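PDB 1XFS: activator of Hsp90 ATPase homologue 1/2-like C-terminal domain-containing protein from Nitrosomonas europaea, which is of unknown function but belongs to the AHA1 family of Bet v 1-like proteins, a group whose members include activators of the Hsp90 ATPase. Local coordinates for residues A[15-20]-A[126-131]; A[83-88]-A[117-122]; A[47-52]-A[59-64]. All coordinates share one frame; numbering follows the deposited sequence.

Contact 1. Residues A[15-20]-A[126-131]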
loop_
_atom_site.group_PDB
_atom_site.type_symbol
_atom_site.label_atom_id
_atom_site.label_comp_id
_atom_site.label_asym_id
_atom_site.label_seq_id
_atom_site.Cartn_x
_atom_site.Cartn_y
_atom_site.Cartn_z
ATOM N N LYS A 15 10.857 1.937 20.338
ATOM C CA LYS A 15 12.121 2.600 20.022
ATOM C C LYS A 15 13.271 1.896 20.736
ATOM O O LYS A 15 13.183 1.610 21.929
ATOM C CB LYS A 15 12.084 4.074 20.441
ATOM C CG LYS A 15 13.287 4.879 19.947
ATOM C CD LYS A 15 13.206 6.348 20.349
ATOM C CE LYS A 15 13.407 6.532 21.844
ATOM N NZ LYS A 15 14.751 6.058 22.277
ATOM N N ARG A 16 14.344 1.620 20.004
ATOM C CA ARG A 16 15.496 0.936 20.576
ATOM C C ARG A 16 16.808 1.494 20.037
ATOM O O ARG A 16 16.845 2.092 18.962
ATOM C CB ARG A 16 15.415 -0.565 20.272
ATOM C CG ARG A 16 14.272 -1.289 20.987
ATOM C CD ARG A 16 14.623 -1.546 22.444
ATOM N NE ARG A 16 15.721 -2.501 22.542
ATOM C CZ ARG A 16 15.572 -3.820 22.448
ATOM N NH1 ARG A 16 14.367 -4.341 22.265
ATOM N NH2 ARG A 16 16.630 -4.616 22.510
ATOM N N GLU A 17 17.882 1.308 20.796
ATOM C CA GLU A 17 19.204 1.770 20.380
ATOM C C GLU A 17 20.078 0.534 20.202
ATOM O O GLU A 17 20.261 -0.236 21.141
ATOM C CB GLU A 17 19.817 2.679 21.453
ATOM C CG GLU A 17 18.997 3.918 21.786
ATOM C CD GLU A 17 19.025 4.965 20.686
ATOM O OE1 GLU A 17 18.295 5.971 20.808
ATOM O OE2 GLU A 17 19.779 4.791 19.706
ATOM N N LEU A 18 20.605 0.334 18.997
ATOM C CA LEU A 18 21.463 -0.816 18.729
ATOM C C LEU A 18 22.901 -0.367 18.506
ATOM O O LEU A 18 23.148 0.588 17.774
ATOM C CB LEU A 18 20.985 -1.587 17.494
ATOM C CG LEU A 18 19.617 -2.272 17.548
ATOM C CD1 LEU A 18 18.522 -1.237 17.378
ATOM C CD2 LEU A 18 19.528 -3.318 16.444
ATOM N N ALA A 19 23.844 -1.063 19.136
ATOM C CA ALA A 19 25.259 -0.730 19.006
ATOM C C ALA A 19 25.837 -1.376 17.751
ATOM O O ALA A 19 26.815 -2.126 17.806
ATOM C CB ALA A 19 26.017 -1.198 20.241
ATOM N N VAL A 20 25.215 -1.063 16.619
ATOM C CA VAL A 20 25.606 -1.585 15.324
ATOM C C VAL A 20 25.390 -0.474 14.301
ATOM O O VAL A 20 24.456 0.316 14.428
ATOM C CB VAL A 20 24.726 -2.806 14.948
ATOM C CG1 VAL A 20 24.993 -3.241 13.522
ATOM C CG2 VAL A 20 24.999 -3.948 15.917
ATOM N N GLY A 126 25.882 3.797 17.287
ATOM C CA GLY A 126 25.225 2.758 16.513
ATOM C C GLY A 126 24.070 3.245 15.664
ATOM O O GLY A 126 24.235 4.132 14.827
ATOM N N THR A 127 22.896 2.657 15.875
ATOM C CA THR A 127 21.715 3.035 15.112
ATOM C C THR A 127 20.483 3.124 15.998
ATOM O O THR A 127 20.255 2.266 16.854
ATOM C CB THR A 127 21.406 2.017 13.991
ATOM O OG1 THR A 127 22.590 1.775 13.226
ATOM C CG2 THR A 127 20.316 2.560 13.065
ATOM N N ARG A 128 19.693 4.172 15.794
ATOM C CA ARG A 128 18.461 4.346 16.543
ATOM C C ARG A 128 17.388 3.672 15.695
ATOM O O ARG A 128 17.207 4.009 14.523
ATOM C CB ARG A 128 18.152 5.831 16.738
ATOM C CG ARG A 128 16.885 6.104 17.531
ATOM C CD ARG A 128 16.853 7.546 17.993
ATOM N NE ARG A 128 18.052 7.867 18.763
ATOM C CZ ARG A 128 18.292 9.046 19.324
ATOM N NH1 ARG A 128 17.414 10.032 19.207
ATOM N NH2 ARG A 128 19.414 9.237 20.008
ATOM N N TYR A 129 16.702 2.702 16.291
ATOM C CA TYR A 129 15.660 1.942 15.611
ATOM C C TYR A 129 14.281 2.296 16.135
ATOM O O TYR A 129 14.025 2.220 17.333
ATOM C CB TYR A 129 15.914 0.439 15.799
ATOM C CG TYR A 129 14.785 -0.467 15.342
ATOM C CD1 TYR A 129 13.658 -0.673 16.139
ATOM C CD2 TYR A 129 14.837 -1.106 14.106
ATOM C CE1 TYR A 129 12.610 -1.488 15.715
ATOM C CE2 TYR A 129 13.792 -1.926 13.671
ATOM C CZ TYR A 129 12.684 -2.112 14.479
ATOM O OH TYR A 129 11.641 -2.906 14.056
ATOM N N THR A 130 13.388 2.680 15.231
ATOM C CA THR A 130 12.034 3.026 15.621
ATOM C C THR A 130 11.070 2.206 14.763
ATOM O O THR A 130 11.150 2.230 13.536
ATOM C CB THR A 130 11.780 4.541 15.428
ATOM O OG1 THR A 130 12.701 5.287 16.236
ATOM C CG2 THR A 130 10.363 4.908 15.834
ATOM N N ALA A 131 10.184 1.457 15.413
ATOM C CA ALA A 131 9.213 0.634 14.694
ATOM C C ALA A 131 7.792 0.994 15.109
ATOM O O ALA A 131 7.482 1.066 16.298
ATOM C CB ALA A 131 9.472 -0.851 14.963
#
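With CG anti to the carbonyl carbon (chi1 -59°) and the chain bent at chi2, Glu17 folds its carboxylate over the neighbouring strand, where Arg128, its CG anti to the backbone N (chi1 -179°), runs alongside and points the same way. Glu17 OE1 meets Arg128 NE at 2.8 Å, the carboxylate and guanidinium planes 85° apart, so one oxygen makes this salt bridge rather than a flat two-pronged pair. Lys15, on the same face, curls at chi3 and chi4 and brings NZ to a long 3.8 Å from Glu17 OE1. Between the strands, Arg16 and Tyr129, and then Leu18 and Thr127, form antiparallel hydrogen-bonded pairs, each exchanging two backbone bonds. On the opposite face, packed against helix 149-167, Leu18 CD1 lies 3.5 Å from Tyr129 CB, and the Arg16 guanidinium bonds to Gly154 and Thr158. Strand 11-18 is outermost in the antiparallel sheet within this chain. Thr127 OG1 donates to Val20 O, beyond the end of that strand, at 2.7 Å, in the carbonyl plane. Glycine suits position 126, since a CB there would collide with Leu18 O. A carboxylate bridged to Arg128 and, more distantly, to Lys15 would probably stay ionised and offset their mutual repulsion.

Contact 2. Residues A[83-88]-A[117-122]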
loop_
_atom_site.group_PDB
_atom_site.type_symbol
_atom_site.label_atom_id
_atom_site.label_comp_id
_atom_site.label_asym_id
_atom_site.label_seq_id
_atom_site.Cartn_x
_atom_site.Cartn_y
_atom_site.Cartn_z
ATOM N N GLU A 83 18.750 2.387 4.051
ATOM C CA GLU A 83 19.296 2.680 5.371
ATOM C C GLU A 83 18.576 3.802 6.108
ATOM O O GLU A 83 19.127 4.425 7.008
ATOM C CB GLU A 83 20.800 2.971 5.248
ATOM C CG GLU A 83 21.549 1.790 4.632
ATOM C CD GLU A 83 23.038 2.014 4.469
ATOM O OE1 GLU A 83 23.680 1.204 3.766
ATOM O OE2 GLU A 83 23.570 2.984 5.047
ATOM N N LYS A 84 17.315 4.025 5.750
ATOM C CA LYS A 84 16.547 5.098 6.360
ATOM C C LYS A 84 15.133 4.698 6.746
ATOM O O LYS A 84 14.741 4.828 7.905
ATOM C CB LYS A 84 16.506 6.289 5.395
ATOM C CG LYS A 84 15.569 7.415 5.802
ATOM C CD LYS A 84 15.969 8.035 7.125
ATOM C CE LYS A 84 14.979 9.118 7.528
ATOM N NZ LYS A 84 14.828 10.160 6.472
ATOM N N ARG A 85 14.366 4.212 5.777
ATOM C CA ARG A 85 12.986 3.842 6.058
ATOM C C ARG A 85 12.494 2.644 5.255
ATOM O O ARG A 85 12.699 2.559 4.049
ATOM C CB ARG A 85 12.063 5.044 5.805
ATOM C CG ARG A 85 10.629 4.813 6.267
ATOM C CD ARG A 85 9.704 5.975 5.934
ATOM N NE ARG A 85 10.031 7.196 6.660
ATOM C CZ ARG A 85 10.785 8.181 6.179
ATOM N NH1 ARG A 85 11.300 8.096 4.958
ATOM N NH2 ARG A 85 11.024 9.259 6.918
ATOM N N LEU A 86 11.849 1.715 5.950
ATOM C CA LEU A 86 11.294 0.530 5.325
ATOM C C LEU A 86 9.841 0.431 5.759
ATOM O O LEU A 86 9.535 0.502 6.946
ATOM C CB LEU A 86 12.048 -0.719 5.777
ATOM C CG LEU A 86 11.644 -2.022 5.091
ATOM C CD1 LEU A 86 11.935 -1.934 3.589
ATOM C CD2 LEU A 86 12.436 -3.167 5.709
ATOM N N ILE A 87 8.947 0.292 4.794
ATOM C CA ILE A 87 7.529 0.171 5.104
ATOM C C ILE A 87 6.943 -0.996 4.351
ATOM O O ILE A 87 7.138 -1.115 3.142
ATOM C CB ILE A 87 6.730 1.435 4.690
ATOM C CG1 ILE A 87 7.274 2.681 5.420
ATOM C CG2 ILE A 87 5.238 1.239 5.014
ATOM C CD1 ILE A 87 6.499 3.970 5.117
ATOM N N TRP A 88 6.254 -1.884 5.063
ATOM C CA TRP A 88 5.603 -3.017 4.406
ATOM C C TRP A 88 4.226 -3.168 5.028
ATOM O O TRP A 88 3.979 -2.689 6.135
ATOM C CB TRP A 88 6.426 -4.309 4.556
ATOM C CG TRP A 88 6.583 -4.816 5.953
ATOM C CD1 TRP A 88 5.709 -5.607 6.648
ATOM C CD2 TRP A 88 7.688 -4.574 6.828
ATOM N NE1 TRP A 88 6.206 -5.872 7.899
ATOM C CE2 TRP A 88 7.414 -5.251 8.038
ATOM C CE3 TRP A 88 8.881 -3.853 6.708
ATOM C CZ2 TRP A 88 8.295 -5.220 9.125
ATOM C CZ3 TRP A 88 9.756 -3.826 7.788
ATOM C CH2 TRP A 88 9.457 -4.506 8.982
ATOM N N VAL A 117 6.143 0.505 9.857
ATOM C CA VAL A 117 7.022 1.557 9.397
ATOM C C VAL A 117 8.257 1.448 10.274
ATOM O O VAL A 117 8.169 1.526 11.500
ATOM C CB VAL A 117 6.386 2.953 9.554
ATOM C CG1 VAL A 117 7.406 4.028 9.177
ATOM C CG2 VAL A 117 5.153 3.069 8.669
ATOM N N ILE A 118 9.399 1.228 9.640
ATOM C CA ILE A 118 10.654 1.094 10.358
ATOM C C ILE A 118 11.555 2.253 9.963
ATOM O O ILE A 118 11.837 2.441 8.787
ATOM C CB ILE A 118 11.372 -0.224 9.996
ATOM C CG1 ILE A 118 10.468 -1.418 10.287
ATOM C CG2 ILE A 118 12.681 -0.322 10.760
ATOM C CD1 ILE A 118 9.943 -1.474 11.709
ATOM N N GLU A 119 11.991 3.042 10.939
ATOM C CA GLU A 119 12.865 4.167 10.644
ATOM C C GLU A 119 14.207 3.997 11.336
ATOM O O GLU A 119 14.263 3.609 12.498
ATOM C CB GLU A 119 12.215 5.485 11.075
ATOM C CG GLU A 119 10.969 5.836 10.287
ATOM C CD GLU A 119 10.439 7.216 10.613
ATOM O OE1 GLU A 119 9.470 7.650 9.953
ATOM O OE2 GLU A 119 10.987 7.866 11.528
ATOM N N LEU A 120 15.285 4.284 10.613
ATOM C CA LEU A 120 16.627 4.155 11.170
ATOM C C LEU A 120 17.339 5.497 11.170
ATOM O O LEU A 120 17.147 6.326 10.275
ATOM C CB LEU A 120 17.460 3.168 10.355
ATOM C CG LEU A 120 16.945 1.743 10.184
ATOM C CD1 LEU A 120 17.912 0.974 9.302
ATOM C CD2 LEU A 120 16.810 1.071 11.547
ATOM N N GLN A 121 18.171 5.705 12.177
ATOM C CA GLN A 121 18.918 6.942 12.279
ATOM C C GLN A 121 20.275 6.619 12.878
ATOM O O GLN A 121 20.362 6.064 13.968
ATOM C CB GLN A 121 18.165 7.937 13.162
ATOM C CG GLN A 121 18.818 9.306 13.288
ATOM C CD GLN A 121 17.980 10.266 14.119
ATOM O OE1 GLN A 121 16.863 10.621 13.737
ATOM N NE2 GLN A 121 18.513 10.682 15.265
ATOM N N PRO A 122 21.359 6.934 12.158
ATOM C CA PRO A 122 22.674 6.631 12.726
ATOM C C PRO A 122 22.965 7.518 13.933
ATOM O O PRO A 122 22.537 8.671 13.982
ATOM C CB PRO A 122 23.626 6.884 11.555
ATOM C CG PRO A 122 22.922 7.937 10.754
ATOM C CD PRO A 122 21.476 7.499 10.803
#
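Ile118 O is held twice from segment 83-88: Leu86 N donates to it at 2.9 Å, in the carbonyl plane, and Arg85 CA adds a C-H...O contact at 3.3 Å. Leu86 O accepts in turn from Ile118 N at 2.8 Å, closing the hydrogen-bonded antiparallel pair. Two residues along, Lys84 O takes Leu120 N at 2.8 Å, but with the donor 26° above the carbonyl plane; here Lys84 and Arg85 form a classic beta bulge against strand 70-81. Arg85 extends with CG anti to its backbone N and bends at chi3, so that it lies alongside Glu119, both pointing the same way. Glu119 OE1 sits in the guanidinium plane at its edge, 3.4 Å from Arg85 NE; this hydrogen bond of the salt bridge is straight but weak, and the carboxylate plane stands nearly perpendicular. The stronger partner of Arg85 is Glu79, reached through NH1. An alanine in place of Arg85 would remove the guanidinium shared by Glu119 and Glu79 and would probably lose the ionic tie across three strands. On the same face the beta-branched Ile87 and Val117 lie side by side, pointing the same way, Ile87 CG1 3.9 Å from Val117 CG2. On the other, Trp88 holds CG in the crowded position between backbone N and carbonyl carbon (chi1 64°), which swings the ring back across Ile118, CH2 lying 3.5 Å from Ile118 CG1. This is the middle of the large antiparallel sheet: Leu86 and Trp88 rest on Phe77 of strand 70-81, Ile118 and Leu120 on Tyr129 of strand 127-134, Leu120 also reaches Val25 of helix 22-30, and Ile87 touches Tyr96 of the second subunit.

Contact 3. Residues A[47-52]-A[59-64]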
loop_
_atom_site.group_PDB
_atom_site.type_symbol
_atom_site.label_atom_id
_atom_site.label_comp_id
_atom_site.label_asym_id
_atom_site.label_seq_id
_atom_site.Cartn_x
_atom_site.Cartn_y
_atom_site.Cartn_z
ATOM N N SER A 47 10.418 -20.815 8.626
ATOM C CA SER A 47 10.608 -21.961 7.740
ATOM C C SER A 47 10.925 -21.543 6.311
ATOM O O SER A 47 11.433 -22.342 5.520
ATOM C CB SER A 47 9.348 -22.826 7.739
ATOM O OG SER A 47 8.948 -23.135 9.066
ATOM N N ASP A 48 10.617 -20.295 5.979
ATOM C CA ASP A 48 10.878 -19.783 4.644
ATOM C C ASP A 48 10.732 -18.266 4.661
ATOM O O ASP A 48 9.963 -17.710 5.443
ATOM C CB ASP A 48 9.891 -20.386 3.641
ATOM C CG ASP A 48 10.380 -20.286 2.202
ATOM O OD1 ASP A 48 9.628 -20.682 1.291
ATOM O OD2 ASP A 48 11.519 -19.826 1.985
ATOM N N CYS A 49 11.480 -17.604 3.792
ATOM C CA CYS A 49 11.432 -16.155 3.692
ATOM C C CYS A 49 11.870 -15.727 2.301
ATOM O O CYS A 49 12.973 -16.056 1.858
ATOM C CB CYS A 49 12.334 -15.513 4.751
ATOM S SG CYS A 49 12.371 -13.696 4.667
ATOM N N ARG A 50 10.989 -15.001 1.616
ATOM C CA ARG A 50 11.254 -14.505 0.268
ATOM C C ARG A 50 11.084 -12.989 0.307
ATOM O O ARG A 50 10.097 -12.480 0.843
ATOM C CB ARG A 50 10.256 -15.095 -0.733
ATOM C CG ARG A 50 10.341 -16.606 -0.911
ATOM C CD ARG A 50 11.543 -17.001 -1.754
ATOM N NE ARG A 50 11.464 -16.458 -3.109
ATOM C CZ ARG A 50 12.377 -16.666 -4.052
ATOM N NH1 ARG A 50 13.444 -17.413 -3.794
ATOM N NH2 ARG A 50 12.229 -16.123 -5.254
ATOM N N VAL A 51 12.051 -12.275 -0.260
ATOM C CA VAL A 51 12.017 -10.817 -0.285
ATOM C C VAL A 51 12.334 -10.231 -1.663
ATOM O O VAL A 51 13.364 -10.547 -2.250
ATOM C CB VAL A 51 13.036 -10.229 0.738
ATOM C CG1 VAL A 51 13.229 -8.732 0.492
ATOM C CG2 VAL A 51 12.550 -10.473 2.163
ATOM N N ASP A 52 11.432 -9.394 -2.179
ATOM C CA ASP A 52 11.639 -8.685 -3.449
ATOM C C ASP A 52 11.629 -7.245 -2.927
ATOM O O ASP A 52 10.564 -6.634 -2.783
ATOM C CB ASP A 52 10.477 -8.930 -4.426
ATOM C CG ASP A 52 10.656 -8.199 -5.758
ATOM O OD1 ASP A 52 9.720 -8.225 -6.586
ATOM O OD2 ASP A 52 11.731 -7.606 -5.991
ATOM N N PHE A 59 6.805 -9.634 0.246
ATOM C CA PHE A 59 7.531 -9.925 1.475
ATOM C C PHE A 59 6.790 -11.169 1.981
ATOM O O PHE A 59 5.707 -11.062 2.563
ATOM C CB PHE A 59 7.401 -8.766 2.473
ATOM C CG PHE A 59 8.222 -8.939 3.720
ATOM C CD1 PHE A 59 8.036 -8.097 4.815
ATOM C CD2 PHE A 59 9.172 -9.954 3.810
ATOM C CE1 PHE A 59 8.782 -8.265 5.991
ATOM C CE2 PHE A 59 9.925 -10.134 4.977
ATOM C CZ PHE A 59 9.730 -9.285 6.073
ATOM N N TYR A 60 7.364 -12.345 1.718
ATOM C CA TYR A 60 6.764 -13.629 2.094
ATOM C C TYR A 60 7.559 -14.334 3.184
ATOM O O TYR A 60 8.784 -14.429 3.118
ATOM C CB TYR A 60 6.690 -14.546 0.862
ATOM C CG TYR A 60 6.288 -15.993 1.131
ATOM C CD1 TYR A 60 4.956 -16.352 1.321
ATOM C CD2 TYR A 60 7.251 -17.005 1.171
ATOM C CE1 TYR A 60 4.589 -17.695 1.542
ATOM C CE2 TYR A 60 6.895 -18.341 1.396
ATOM C CZ TYR A 60 5.563 -18.678 1.578
ATOM O OH TYR A 60 5.226 -20.000 1.797
ATOM N N THR A 61 6.856 -14.829 4.193
ATOM C CA THR A 61 7.519 -15.539 5.272
ATOM C C THR A 61 6.624 -16.659 5.780
ATOM O O THR A 61 5.404 -16.572 5.700
ATOM C CB THR A 61 7.850 -14.594 6.450
ATOM O OG1 THR A 61 6.639 -14.023 6.957
ATOM C CG2 THR A 61 8.776 -13.475 5.995
ATOM N N VAL A 62 7.239 -17.732 6.267
ATOM C CA VAL A 62 6.481 -18.840 6.826
ATOM C C VAL A 62 6.944 -18.975 8.262
ATOM O O VAL A 62 8.098 -19.310 8.522
ATOM C CB VAL A 62 6.741 -20.166 6.093
ATOM C CG1 VAL A 62 5.962 -21.286 6.777
ATOM C CG2 VAL A 62 6.319 -20.047 4.637
HETATM N N MSE A 63 6.040 -18.675 9.187
HETATM C CA MSE A 63 6.338 -18.749 10.608
HETATM C C MSE A 63 5.890 -20.082 11.196
HETATM O O MSE A 63 4.829 -20.601 10.849
HETATM C CB MSE A 63 5.633 -17.610 11.341
HETATM C CG MSE A 63 6.119 -16.226 10.951
HETATM SE SE MSE A 63 4.986 -14.850 11.680
HETATM C CE MSE A 63 5.362 -15.110 13.553
ATOM N N GLN A 64 6.707 -20.634 12.084
ATOM C CA GLN A 64 6.382 -21.896 12.736
ATOM C C GLN A 64 6.371 -21.668 14.242
ATOM O O GLN A 64 7.340 -21.147 14.809
ATOM C CB GLN A 64 7.414 -22.967 12.378
ATOM C CG GLN A 64 7.078 -24.352 12.911
ATOM C CD GLN A 64 8.106 -25.404 12.521
ATOM O OE1 GLN A 64 8.293 -25.705 11.341
ATOM N NE2 GLN A 64 8.791 -25.959 13.518
#
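The Tyr60 ring has Asp48 OD1 at its edge, in plane and 3.6 Å from CE2, with the carboxylate turned 89° to the ring; an aromatic C-H edge, slightly positive, probably suits a carboxylate oxygen. Arg50 CG comes to the same ring obliquely, 3.7 Å from Tyr60 CD2, so the aliphatic part of the arginine does the packing while its guanidinium turns off from the ring. The Phe59 ring has Cys49 SG and Arg50 O near its plane at the edge, and Val51 CG2 comes obliquely to within 3.8 Å of Phe59 CD2. The Phe59 ring also meets that of Phe77, the two planes nearly parallel. Since Tyr60 and Phe59 are successive strand residues, their rings go to opposite faces: Tyr60 with Asp48 and Arg50, Phe59 with Cys49, Val51 and Thr61. Thr61 puts OG1 in the crowded position between backbone N and carbonyl carbon (chi1 60°), leaving CG2 to meet Cys49 SG at 3.8 Å. Arg50 and Tyr60 exchange two backbone bonds, the shorter from Arg50 N to Tyr60 O at 2.7 Å. Farther along, Ser47 N donates to Val62 O at 2.8 Å, and the side-chain oxygens Ser47 OG and Gln64 OE1 both bond to the amine of Lys70. These two strands make a beta hairpin at the margin of the sheet, strand 45-51 being outermost within the chain. Helix 32-35 packs on Cys49 and Val51 through Pro32 and Leu35, while strand 58-64 is hydrogen-bonded on its other side to strand 70-81, to which Phe77 belongs.

From the N terminus, strand 11-18 opens contact 1, whose loop closes only when strand 127-134 returns beside it more than 100 residues later. Within that loop the chain first makes helices 22-30 and 32-35, then closes the short hairpin of contact 3, and afterwards opens contact 2, closed by strand 115-122. Contacts 3 and 2 thus follow in series, both nested inside contact 1, and none cross. All three belong to one antiparallel sheet: contacts 1 and 3 join the strands outermost within this chain to their neighbours, and contact 2 joins inner strands. Contacts 1 and 2 touch through a backbone hydrogen bond between Thr130 and Glu119, whereas Trp88 and Phe59 link contacts 2 and 3.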